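Side-chain contacts in beta-L-arabinobiosidase (Bacteroides thetaiotaomicron, PDB 5MQR), which is a multidomain glycoside hydrolase of plant pectin breakdown, probably acting on arabinofuranose-containing chains, and may also have exo-alpha-sialidase activity: residues Asp613-Ser618 with Trp653-Ile658; Ala624-Tyr629 with Met671-Trp676; Glu637-Val642 with Ser678-Ile683. All coordinates share one frame; numbering follows the deposited sequence.

Contact 1. Residues Asp613-Ser618 with Trp653-Ile658; sequences DKDASS and WMEENI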
loop_
_atom_site.group_PDB
_atom_site.type_symbol
_atom_site.label_atom_id
_atom_site.label_comp_id
_atom_site.label_asym_id
_atom_site.label_seq_id
_atom_site.Cartn_x
_atom_site.Cartn_y
_atom_site.Cartn_z
ATOM N N ASP A 613 14.824 -13.272 -2.012
ATOM C CA ASP A 613 14.113 -13.624 -0.799
ATOM C C ASP A 613 12.910 -14.476 -1.216
ATOM O O ASP A 613 12.255 -14.194 -2.236
ATOM C CB ASP A 613 13.594 -12.395 -0.018
ATOM C CG ASP A 613 14.710 -11.556 0.639
ATOM O OD1 ASP A 613 15.891 -11.939 0.602
ATOM O OD2 ASP A 613 14.393 -10.473 1.188
ATOM N N LYS A 614 12.614 -15.493 -0.422
ATOM C CA LYS A 614 11.524 -16.413 -0.727
ATOM C C LYS A 614 10.169 -15.729 -0.928
ATOM O O LYS A 614 9.412 -16.123 -1.799
ATOM C CB LYS A 614 11.480 -17.526 0.319
ATOM C CG LYS A 614 12.619 -18.498 0.086
ATOM C CD LYS A 614 12.935 -19.393 1.271
ATOM C CE LYS A 614 14.151 -20.270 0.925
ATOM N NZ LYS A 614 14.309 -21.383 1.908
ATOM N N ASP A 615 9.906 -14.666 -0.181
ATOM C CA ASP A 615 8.683 -13.893 -0.338
ATOM C C ASP A 615 8.867 -12.548 -1.037
ATOM O O ASP A 615 8.006 -11.660 -0.916
ATOM C CB ASP A 615 7.969 -13.728 1.018
ATOM C CG ASP A 615 8.718 -12.864 2.007
ATOM O OD1 ASP A 615 9.891 -12.513 1.786
ATOM O OD2 ASP A 615 8.101 -12.566 3.063
ATOM N N ALA A 616 9.954 -12.401 -1.802
ATOM C CA ALA A 616 10.173 -11.174 -2.625
ATOM C C ALA A 616 9.090 -10.934 -3.693
ATOM O O ALA A 616 8.961 -9.843 -4.233
ATOM C CB ALA A 616 11.527 -11.255 -3.331
ATOM N N SER A 617 8.379 -11.990 -4.057
ATOM C CA SER A 617 7.288 -11.915 -5.018
ATOM C C SER A 617 5.989 -11.293 -4.405
ATOM O O SER A 617 5.050 -10.939 -5.152
ATOM C CB SER A 617 7.044 -13.339 -5.561
ATOM O OG SER A 617 7.134 -14.321 -4.495
ATOM N N SER A 618 5.939 -11.180 -3.071
ATOM C CA SER A 618 4.836 -10.562 -2.339
ATOM C C SER A 618 5.049 -9.057 -2.229
ATOM O O SER A 618 6.055 -8.622 -1.742
ATOM C CB SER A 618 4.735 -11.154 -0.936
ATOM O OG SER A 618 3.483 -10.844 -0.321
ATOM N N TRP A 653 8.535 -24.438 3.870
ATOM C CA TRP A 653 7.743 -24.850 2.725
ATOM C C TRP A 653 6.610 -23.852 2.447
ATOM O O TRP A 653 6.390 -23.496 1.293
ATOM C CB TRP A 653 7.205 -26.268 2.918
ATOM C CG TRP A 653 6.352 -26.769 1.769
ATOM C CD1 TRP A 653 6.766 -27.499 0.683
ATOM C CD2 TRP A 653 4.952 -26.562 1.599
ATOM N NE1 TRP A 653 5.694 -27.769 -0.139
ATOM C CE2 TRP A 653 4.575 -27.194 0.397
ATOM C CE3 TRP A 653 3.982 -25.900 2.345
ATOM C CZ2 TRP A 653 3.277 -27.187 -0.066
ATOM C CZ3 TRP A 653 2.682 -25.902 1.885
ATOM C CH2 TRP A 653 2.341 -26.541 0.689
HETATM N N MSE A 654 5.908 -23.400 3.483
HETATM C CA MSE A 654 4.801 -22.439 3.290
HETATM C C MSE A 654 5.324 -21.151 2.701
HETATM O O MSE A 654 4.764 -20.629 1.738
HETATM C CB MSE A 654 4.037 -22.167 4.598
HETATM C CG MSE A 654 3.108 -23.330 4.940
HETATM SE SE MSE A 654 2.627 -23.341 6.849
HETATM C CE MSE A 654 1.321 -21.879 6.746
ATOM N N GLU A 655 6.415 -20.636 3.262
ATOM C CA GLU A 655 7.012 -19.405 2.774
ATOM C C GLU A 655 7.352 -19.469 1.265
ATOM O O GLU A 655 7.154 -18.497 0.553
ATOM C CB GLU A 655 8.253 -19.047 3.601
ATOM C CG GLU A 655 8.819 -17.684 3.253
ATOM C CD GLU A 655 10.065 -17.272 4.048
ATOM O OE1 GLU A 655 10.737 -18.096 4.716
ATOM O OE2 GLU A 655 10.384 -16.080 3.959
ATOM N N GLU A 656 7.832 -20.615 0.794
ATOM C CA GLU A 656 8.124 -20.854 -0.641
ATOM C C GLU A 656 6.879 -20.997 -1.508
ATOM O O GLU A 656 6.924 -20.651 -2.671
ATOM C CB GLU A 656 8.949 -22.148 -0.845
ATOM C CG GLU A 656 10.435 -22.007 -0.595
ATOM C CD GLU A 656 11.177 -23.329 -0.310
ATOM O OE1 GLU A 656 10.673 -24.432 -0.664
ATOM O OE2 GLU A 656 12.287 -23.261 0.296
ATOM N N ASN A 657 5.792 -21.534 -0.958
ATOM C CA ASN A 657 4.669 -21.985 -1.770
ATOM C C ASN A 657 3.361 -21.258 -1.646
ATOM O O ASN A 657 2.614 -21.260 -2.603
ATOM C CB ASN A 657 4.456 -23.466 -1.532
ATOM C CG ASN A 657 5.507 -24.279 -2.211
ATOM O OD1 ASN A 657 5.440 -24.477 -3.421
ATOM N ND2 ASN A 657 6.533 -24.689 -1.460
ATOM N N ILE A 658 3.053 -20.642 -0.508
ATOM C CA ILE A 658 1.697 -20.150 -0.343
ATOM C C ILE A 658 1.475 -18.695 -0.714
ATOM O O ILE A 658 2.302 -17.839 -0.397
ATOM C CB ILE A 658 1.106 -20.482 1.031
ATOM C CG1 ILE A 658 1.781 -19.769 2.193
ATOM C CG2 ILE A 658 1.134 -21.988 1.253
ATOM C CD1 ILE A 658 0.866 -19.693 3.397
HETATM O O HOH W 1 6.903 -17.215 -1.933
HETATM O O HOH W 2 11.796 -14.164 2.946
#
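The carboxylates of Asp615 and Glu655 stand at right angles to each other, their planes 90° apart, with Glu655 OE2 coming to 4.1 Å from Asp615 CG. Both groups are presumably negative, and a water sits between them, donating one hydrogen to Asp615 OD1 at 2.8 Å and the other to Glu655 OE2 at 2.6 Å. That double donation should ease the repulsion, although the pairing may still raise the proton affinity of one acid. Asp615 OD2 is held separately by the backbone N of Tyr623. Within Trp653-Ile658, Asn657, one turn on from Trp653, lays ND2 over one face of the indole, offset toward the rim. The same amide nitrogen hydrogen-bonds to Trp653 O at 3.0 Å with a fairly straight N-H, closing the side chain back onto the helix.

Lys614 does the direct reaching across. It runs extended beside Glu656, both chains pointing the same way, and NZ meets OE2 at 3.2 Å through the lone pair turned away from the other oxygen. NZ has a second salt bridge, to Glu652, one turn earlier on the helix. Nearer the backbone, Lys614 CB packs on Glu655 CG at 4.0 Å. A second water links the two backbones, giving one hydrogen to the carbonyl of Lys614 and the other to that of Glu655. Two type I turns, Asp613-Ala616 and Asp615-Ser618, overlap at Asp615 and Ala616, and the first of them carries both Lys614 and Asp615.

The loop follows strand 600-610 of an antiparallel sheet, and the carboxylate of Asp613 accepts from the backbone N of Lys469 (at OD2) and of Glu470 (at OD1). Ser618 touches strand 1053-1061, while helix 647-657 lays Trp653 and Met654 against helix 666-680.

Contact 2. Residues Ala624-Tyr629 with Met671-Trp676; sequences ADFSHY and MYYYRW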
loop_
_atom_site.group_PDB
_atom_site.type_symbol
_atom_site.label_atom_id
_atom_site.label_comp_id
_atom_site.label_asym_id
_atom_site.label_seq_id
_atom_site.Cartn_x
_atom_site.Cartn_y
_atom_site.Cartn_z
ATOM N N ALA A 624 7.173 -13.355 7.246
ATOM C CA ALA A 624 7.544 -13.151 8.681
ATOM C C ALA A 624 6.396 -12.685 9.573
ATOM O O ALA A 624 6.356 -13.035 10.754
ATOM C CB ALA A 624 8.740 -12.190 8.840
ATOM N N ASP A 625 5.440 -11.943 9.027
ATOM C CA ASP A 625 4.272 -11.573 9.837
ATOM C C ASP A 625 3.221 -12.673 10.033
ATOM O O ASP A 625 2.301 -12.483 10.825
ATOM C CB ASP A 625 3.629 -10.316 9.300
ATOM C CG ASP A 625 4.591 -9.170 9.257
ATOM O OD1 ASP A 625 5.337 -8.980 10.236
ATOM O OD2 ASP A 625 4.615 -8.468 8.252
ATOM N N PHE A 626 3.363 -13.793 9.320
ATOM C CA PHE A 626 2.423 -14.918 9.411
ATOM C C PHE A 626 3.034 -16.248 9.873
ATOM O O PHE A 626 2.289 -17.227 10.106
ATOM C CB PHE A 626 1.679 -15.069 8.089
ATOM C CG PHE A 626 1.024 -13.803 7.655
ATOM C CD1 PHE A 626 -0.209 -13.430 8.183
ATOM C CD2 PHE A 626 1.677 -12.929 6.795
ATOM C CE1 PHE A 626 -0.778 -12.221 7.848
ATOM C CE2 PHE A 626 1.103 -11.723 6.455
ATOM C CZ PHE A 626 -0.126 -11.376 6.979
ATOM N N SER A 627 4.349 -16.267 10.084
ATOM C CA SER A 627 5.038 -17.481 10.442
ATOM C C SER A 627 4.650 -17.981 11.816
ATOM O O SER A 627 4.804 -19.173 12.064
ATOM C CB SER A 627 6.552 -17.303 10.397
ATOM O OG SER A 627 6.923 -16.258 11.261
ATOM N N HIS A 628 4.141 -17.104 12.688
ATOM C CA HIS A 628 3.564 -17.529 13.963
ATOM C C HIS A 628 2.457 -18.608 13.838
ATOM O O HIS A 628 2.294 -19.414 14.744
ATOM C CB HIS A 628 3.049 -16.334 14.777
ATOM C CG HIS A 628 1.830 -15.672 14.194
ATOM N ND1 HIS A 628 0.548 -16.063 14.508
ATOM C CD2 HIS A 628 1.706 -14.641 13.322
ATOM C CE1 HIS A 628 -0.314 -15.304 13.859
ATOM N NE2 HIS A 628 0.363 -14.436 13.128
ATOM N N TYR A 629 1.717 -18.642 12.734
ATOM C CA TYR A 629 0.673 -19.673 12.551
ATOM C C TYR A 629 1.274 -21.059 12.519
ATOM O O TYR A 629 0.923 -21.881 13.364
ATOM C CB TYR A 629 -0.218 -19.393 11.315
ATOM C CG TYR A 629 -1.215 -18.267 11.523
ATOM C CD1 TYR A 629 -2.232 -18.361 12.490
ATOM C CD2 TYR A 629 -1.160 -17.107 10.763
ATOM C CE1 TYR A 629 -3.170 -17.332 12.685
ATOM C CE2 TYR A 629 -2.080 -16.072 10.947
ATOM C CZ TYR A 629 -3.090 -16.190 11.897
ATOM O OH TYR A 629 -3.993 -15.170 12.043
HETATM N N MSE A 671 -7.563 -19.870 9.646
HETATM C CA MSE A 671 -7.991 -21.050 8.862
HETATM C C MSE A 671 -7.295 -21.083 7.538
HETATM O O MSE A 671 -6.996 -22.149 7.030
HETATM C CB MSE A 671 -9.504 -21.081 8.652
HETATM C CG MSE A 671 -10.039 -22.435 8.202
HETATM SE SE MSE A 671 -9.571 -23.875 9.498
HETATM C CE MSE A 671 -10.265 -23.020 11.131
ATOM N N TYR A 672 -7.037 -19.906 6.962
ATOM C CA TYR A 672 -6.270 -19.791 5.752
ATOM C C TYR A 672 -4.939 -20.498 5.921
ATOM O O TYR A 672 -4.576 -21.371 5.145
ATOM C CB TYR A 672 -6.050 -18.315 5.379
ATOM C CG TYR A 672 -5.315 -18.181 4.089
ATOM C CD1 TYR A 672 -5.984 -18.204 2.879
ATOM C CD2 TYR A 672 -3.924 -18.077 4.071
ATOM C CE1 TYR A 672 -5.291 -18.109 1.687
ATOM C CE2 TYR A 672 -3.227 -17.980 2.878
ATOM C CZ TYR A 672 -3.917 -17.997 1.691
ATOM O OH TYR A 672 -3.214 -17.949 0.504
ATOM N N TYR A 673 -4.218 -20.121 6.960
ATOM C CA TYR A 673 -2.896 -20.688 7.185
ATOM C C TYR A 673 -2.983 -22.136 7.627
ATOM O O TYR A 673 -2.191 -22.959 7.150
ATOM C CB TYR A 673 -2.053 -19.797 8.135
ATOM C CG TYR A 673 -1.711 -18.512 7.436
ATOM C CD1 TYR A 673 -0.702 -18.467 6.472
ATOM C CD2 TYR A 673 -2.477 -17.358 7.642
ATOM C CE1 TYR A 673 -0.434 -17.282 5.778
ATOM C CE2 TYR A 673 -2.225 -16.185 6.956
ATOM C CZ TYR A 673 -1.212 -16.148 6.029
ATOM O OH TYR A 673 -0.988 -14.983 5.356
ATOM N N TYR A 674 -3.962 -22.471 8.473
ATOM C CA TYR A 674 -4.088 -23.843 8.923
ATOM C C TYR A 674 -4.283 -24.839 7.763
ATOM O O TYR A 674 -3.678 -25.894 7.745
ATOM C CB TYR A 674 -5.232 -24.003 9.934
ATOM C CG TYR A 674 -5.502 -25.456 10.305
ATOM C CD1 TYR A 674 -4.653 -26.136 11.160
ATOM C CD2 TYR A 674 -6.562 -26.145 9.753
ATOM C CE1 TYR A 674 -4.866 -27.461 11.482
ATOM C CE2 TYR A 674 -6.798 -27.489 10.070
ATOM C CZ TYR A 674 -5.944 -28.136 10.931
ATOM O OH TYR A 674 -6.172 -29.445 11.263
ATOM N N ARG A 675 -5.128 -24.496 6.812
ATOM C CA ARG A 675 -5.485 -25.444 5.755
ATOM C C ARG A 675 -4.317 -25.648 4.805
ATOM O O ARG A 675 -4.160 -26.746 4.272
ATOM C CB ARG A 675 -6.740 -25.005 5.009
ATOM C CG ARG A 675 -8.025 -25.226 5.829
ATOM C CD ARG A 675 -8.325 -26.703 6.083
ATOM N NE ARG A 675 -8.491 -27.411 4.836
ATOM C CZ ARG A 675 -9.654 -27.765 4.282
ATOM N NH1 ARG A 675 -10.833 -27.538 4.880
ATOM N NH2 ARG A 675 -9.629 -28.373 3.100
ATOM N N TRP A 676 -3.477 -24.620 4.629
ATOM C CA TRP A 676 -2.241 -24.847 3.883
ATOM C C TRP A 676 -1.287 -25.780 4.651
ATOM O O TRP A 676 -0.708 -26.669 4.057
ATOM C CB TRP A 676 -1.518 -23.556 3.534
ATOM C CG TRP A 676 -2.116 -22.776 2.441
ATOM C CD1 TRP A 676 -2.444 -21.453 2.486
ATOM C CD2 TRP A 676 -2.428 -23.221 1.119
ATOM N NE1 TRP A 676 -2.951 -21.047 1.279
ATOM C CE2 TRP A 676 -2.965 -22.108 0.422
ATOM C CE3 TRP A 676 -2.348 -24.449 0.467
ATOM C CZ2 TRP A 676 -3.407 -22.181 -0.896
ATOM C CZ3 TRP A 676 -2.773 -24.527 -0.850
ATOM C CH2 TRP A 676 -3.299 -23.397 -1.521
#
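Phe626, Tyr629 and Tyr673 share one first torsion, each CG lying anti to its carbonyl carbon and beside the backbone N, and in Tyr673 (chi1 -69°) this swings the ring out from helix 666-680 to meet the other two. The Tyr673 ring runs nearly parallel to both partners, its plane 14° from that of Phe626 and 8° from that of Tyr629. Both pairs are slid apart, so the rings scarcely overlap. What touches is more specific. Tyr673 OH hangs over one face of Phe626, toward the rim, 3.3 Å from CG, while Phe626 CB makes a CH-pi contact over the Tyr673 face, 4.1 Å from its centroid. Toward the base of the ring, Tyr673 CD2 meets Tyr629 CD2 at 3.4 Å. The opposite face of Tyr673 is covered by CD2 of its neighbour Tyr672.

A leucine in place of Tyr673 would probably open a gap beside the Phe626 face and leave Phe661 O without the hydroxyl that bonds to it.

The cluster ties the start of helix 627-636 to helix 666-680 by buried aromatic packing. No hydrogen bond crosses it. Its polar tips look elsewhere, Tyr673 OH to Phe661 O in strand 660-662 and Tyr629 OH to Glu669, consistent with a contact resting mainly on van der Waals packing while the hydroxyl bonds hold the far ends of the two tyrosines in place.

Contact 3. Residues Glu637-Val642 with Ser678-Ile683; sequences EDENIV and SLRKHI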
loop_
_atom_site.group_PDB
_atom_site.type_symbol
_atom_site.label_atom_id
_atom_site.label_comp_id
_atom_site.label_asym_id
_atom_site.label_seq_id
_atom_site.Cartn_x
_atom_site.Cartn_y
_atom_site.Cartn_z
ATOM N N GLU A 637 -0.289 -29.537 19.296
ATOM C CA GLU A 637 -0.645 -30.958 19.342
ATOM C C GLU A 637 0.498 -31.788 18.741
ATOM O O GLU A 637 1.364 -31.250 18.038
ATOM C CB GLU A 637 -2.003 -31.230 18.606
ATOM C CG GLU A 637 -2.031 -30.799 17.125
ATOM C CD GLU A 637 -3.434 -30.531 16.536
ATOM O OE1 GLU A 637 -3.596 -30.687 15.290
ATOM O OE2 GLU A 637 -4.371 -30.148 17.294
ATOM N N ASP A 638 0.504 -33.083 19.030
ATOM C CA ASP A 638 1.522 -33.984 18.487
ATOM C C ASP A 638 1.421 -34.104 16.960
ATOM O O ASP A 638 0.341 -33.950 16.366
ATOM C CB ASP A 638 1.449 -35.394 19.137
ATOM C CG ASP A 638 0.188 -36.184 18.728
ATOM O OD1 ASP A 638 -0.927 -35.689 19.006
ATOM O OD2 ASP A 638 0.300 -37.293 18.143
ATOM N N GLU A 639 2.566 -34.374 16.349
ATOM C CA GLU A 639 2.666 -34.732 14.945
ATOM C C GLU A 639 2.506 -36.260 14.847
ATOM O O GLU A 639 3.440 -37.003 15.109
ATOM C CB GLU A 639 4.015 -34.260 14.413
ATOM C CG GLU A 639 4.202 -34.420 12.913
ATOM C CD GLU A 639 5.488 -33.786 12.392
ATOM O OE1 GLU A 639 6.432 -33.586 13.177
ATOM O OE2 GLU A 639 5.555 -33.495 11.170
ATOM N N ASN A 640 1.311 -36.722 14.480
ATOM C CA ASN A 640 1.013 -38.156 14.517
ATOM C C ASN A 640 1.683 -38.946 13.402
ATOM O O ASN A 640 2.139 -40.096 13.634
ATOM C CB ASN A 640 -0.498 -38.435 14.530
ATOM C CG ASN A 640 -1.215 -37.937 13.280
ATOM O OD1 ASN A 640 -0.928 -36.848 12.791
ATOM N ND2 ASN A 640 -2.154 -38.737 12.760
ATOM N N ILE A 641 1.734 -38.358 12.207
ATOM C CA ILE A 641 2.270 -39.026 11.023
ATOM C C ILE A 641 3.055 -38.024 10.205
ATOM O O ILE A 641 2.555 -36.928 9.916
ATOM C CB ILE A 641 1.139 -39.615 10.156
ATOM C CG1 ILE A 641 0.507 -40.831 10.833
ATOM C CG2 ILE A 641 1.671 -40.040 8.793
ATOM C CD1 ILE A 641 -0.787 -41.307 10.186
ATOM N N VAL A 642 4.277 -38.400 9.834
ATOM C CA VAL A 642 5.175 -37.549 9.055
ATOM C C VAL A 642 5.312 -38.088 7.641
ATOM O O VAL A 642 5.669 -39.238 7.463
ATOM C CB VAL A 642 6.575 -37.503 9.694
ATOM C CG1 VAL A 642 7.537 -36.646 8.858
ATOM C CG2 VAL A 642 6.483 -36.982 11.135
ATOM N N SER A 678 -2.044 -27.960 6.864
ATOM C CA SER A 678 -2.641 -29.260 6.858
ATOM C C SER A 678 -2.426 -29.974 5.527
ATOM O O SER A 678 -1.927 -31.087 5.508
ATOM C CB SER A 678 -4.135 -29.136 7.104
ATOM O OG SER A 678 -4.569 -30.424 7.434
ATOM N N LEU A 679 -2.813 -29.322 4.431
ATOM C CA LEU A 679 -2.645 -29.885 3.083
ATOM C C LEU A 679 -1.219 -30.367 2.854
ATOM O O LEU A 679 -1.003 -31.429 2.301
ATOM C CB LEU A 679 -2.995 -28.855 2.009
ATOM C CG LEU A 679 -2.826 -29.327 0.570
ATOM C CD1 LEU A 679 -3.939 -30.290 0.200
ATOM C CD2 LEU A 679 -2.794 -28.161 -0.384
ATOM N N ARG A 680 -0.248 -29.585 3.320
ATOM C CA ARG A 680 1.150 -29.911 3.118
ATOM C C ARG A 680 1.556 -31.291 3.679
ATOM O O ARG A 680 2.440 -31.955 3.113
ATOM C CB ARG A 680 2.061 -28.748 3.578
ATOM C CG ARG A 680 3.278 -29.108 4.418
ATOM C CD ARG A 680 2.752 -29.192 5.832
ATOM N NE ARG A 680 3.480 -30.072 6.640
ATOM C CZ ARG A 680 3.290 -30.202 7.943
ATOM N NH1 ARG A 680 2.373 -29.505 8.627
ATOM N NH2 ARG A 680 4.061 -31.077 8.560
ATOM N N LYS A 681 0.883 -31.737 4.742
ATOM C CA LYS A 681 1.143 -33.053 5.331
ATOM C C LYS A 681 0.912 -34.178 4.351
ATOM O O LYS A 681 1.470 -35.271 4.517
ATOM C CB LYS A 681 0.259 -33.304 6.553
ATOM C CG LYS A 681 0.574 -32.436 7.769
ATOM C CD LYS A 681 -0.497 -32.617 8.847
ATOM C CE LYS A 681 -0.119 -31.935 10.160
ATOM N NZ LYS A 681 0.981 -32.648 10.871
ATOM N N HIS A 682 0.081 -33.915 3.331
ATOM C CA HIS A 682 -0.345 -34.938 2.387
ATOM C C HIS A 682 0.555 -35.100 1.176
ATOM O O HIS A 682 0.346 -36.008 0.374
ATOM C CB HIS A 682 -1.802 -34.719 1.983
ATOM C CG HIS A 682 -2.744 -34.905 3.119
ATOM N ND1 HIS A 682 -3.293 -36.130 3.428
ATOM C CD2 HIS A 682 -3.178 -34.042 4.064
ATOM C CE1 HIS A 682 -4.055 -36.003 4.499
ATOM N NE2 HIS A 682 -3.988 -34.749 4.913
ATOM N N ILE A 683 1.581 -34.276 1.066
ATOM C CA ILE A 683 2.591 -34.507 0.058
ATOM C C ILE A 683 3.432 -35.693 0.528
ATOM O O ILE A 683 4.042 -35.638 1.610
ATOM C CB ILE A 683 3.437 -33.255 -0.148
ATOM C CG1 ILE A 683 2.524 -32.129 -0.658
ATOM C CG2 ILE A 683 4.579 -33.544 -1.121
ATOM C CD1 ILE A 683 3.126 -30.747 -0.557
HETATM O O HOH W 3 0.692 -32.109 13.763
HETATM O O HOH W 4 3.357 -33.770 9.645
HETATM O O HOH W 5 0.494 -35.364 11.134
#
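Asp638 reaches Lys681 through a water that donates to its backbone O and accepts from Lys681 NZ at 3.0 Å. Its carboxylate turns elsewhere, to Arg1014. Next comes Glu639, whose chain, with CG anti to the backbone N (chi1 -173°) and extended beyond it, carries OE2 over to the edge of the Arg680 guanidinium. There OE2 lies near that group's plane, in a long salt bridge of 3.9 Å to NH2, the two flat groups inclined at 64°. Shorter bonds position both partners: Asn647 N binds Glu639 OE2, and Asn647 OD1 takes Arg680 NH2. Over one face of the guanidinium runs CG of Lys681.

Arg680 and Lys681 sit in a type I turn, Arg680-Ile683, that leads toward strand 683-684, in a helical region consistent with the (alpha/alpha)6 barrel of six-hairpin glycosidases.

Asn640 continues the hydration: its OD1 accepts from a second water at 2.6 Å, which in turn accepts from Lys681 NZ at 2.8 Å. That water donates its other hydrogen to Ile641 O. A third water, beside Glu639 OE2, takes NZ at 2.9 Å.

Overall arrangement
From the N-terminal side, the first partners come in the order 613-618, 624-629, 637-642, and the second partners follow in the same order, 653-658, 671-676, 678-683. Contact 1 therefore closes its loop first, after contacts 2 and 3 have opened theirs, and every pair crosses with none enclosed by another. Contact 1 ties the stretch after strand 600-610 to helix 647-657; contacts 2 and 3 bring the start of helix 627-636 and the loop after that helix onto helix 666-680. Ile658 packs on Trp676 and Tyr673, joining contacts 1 and 2, whose centres lie about 12 Å apart. Trp653 likewise reaches Arg680 and Ile683 of contact 3.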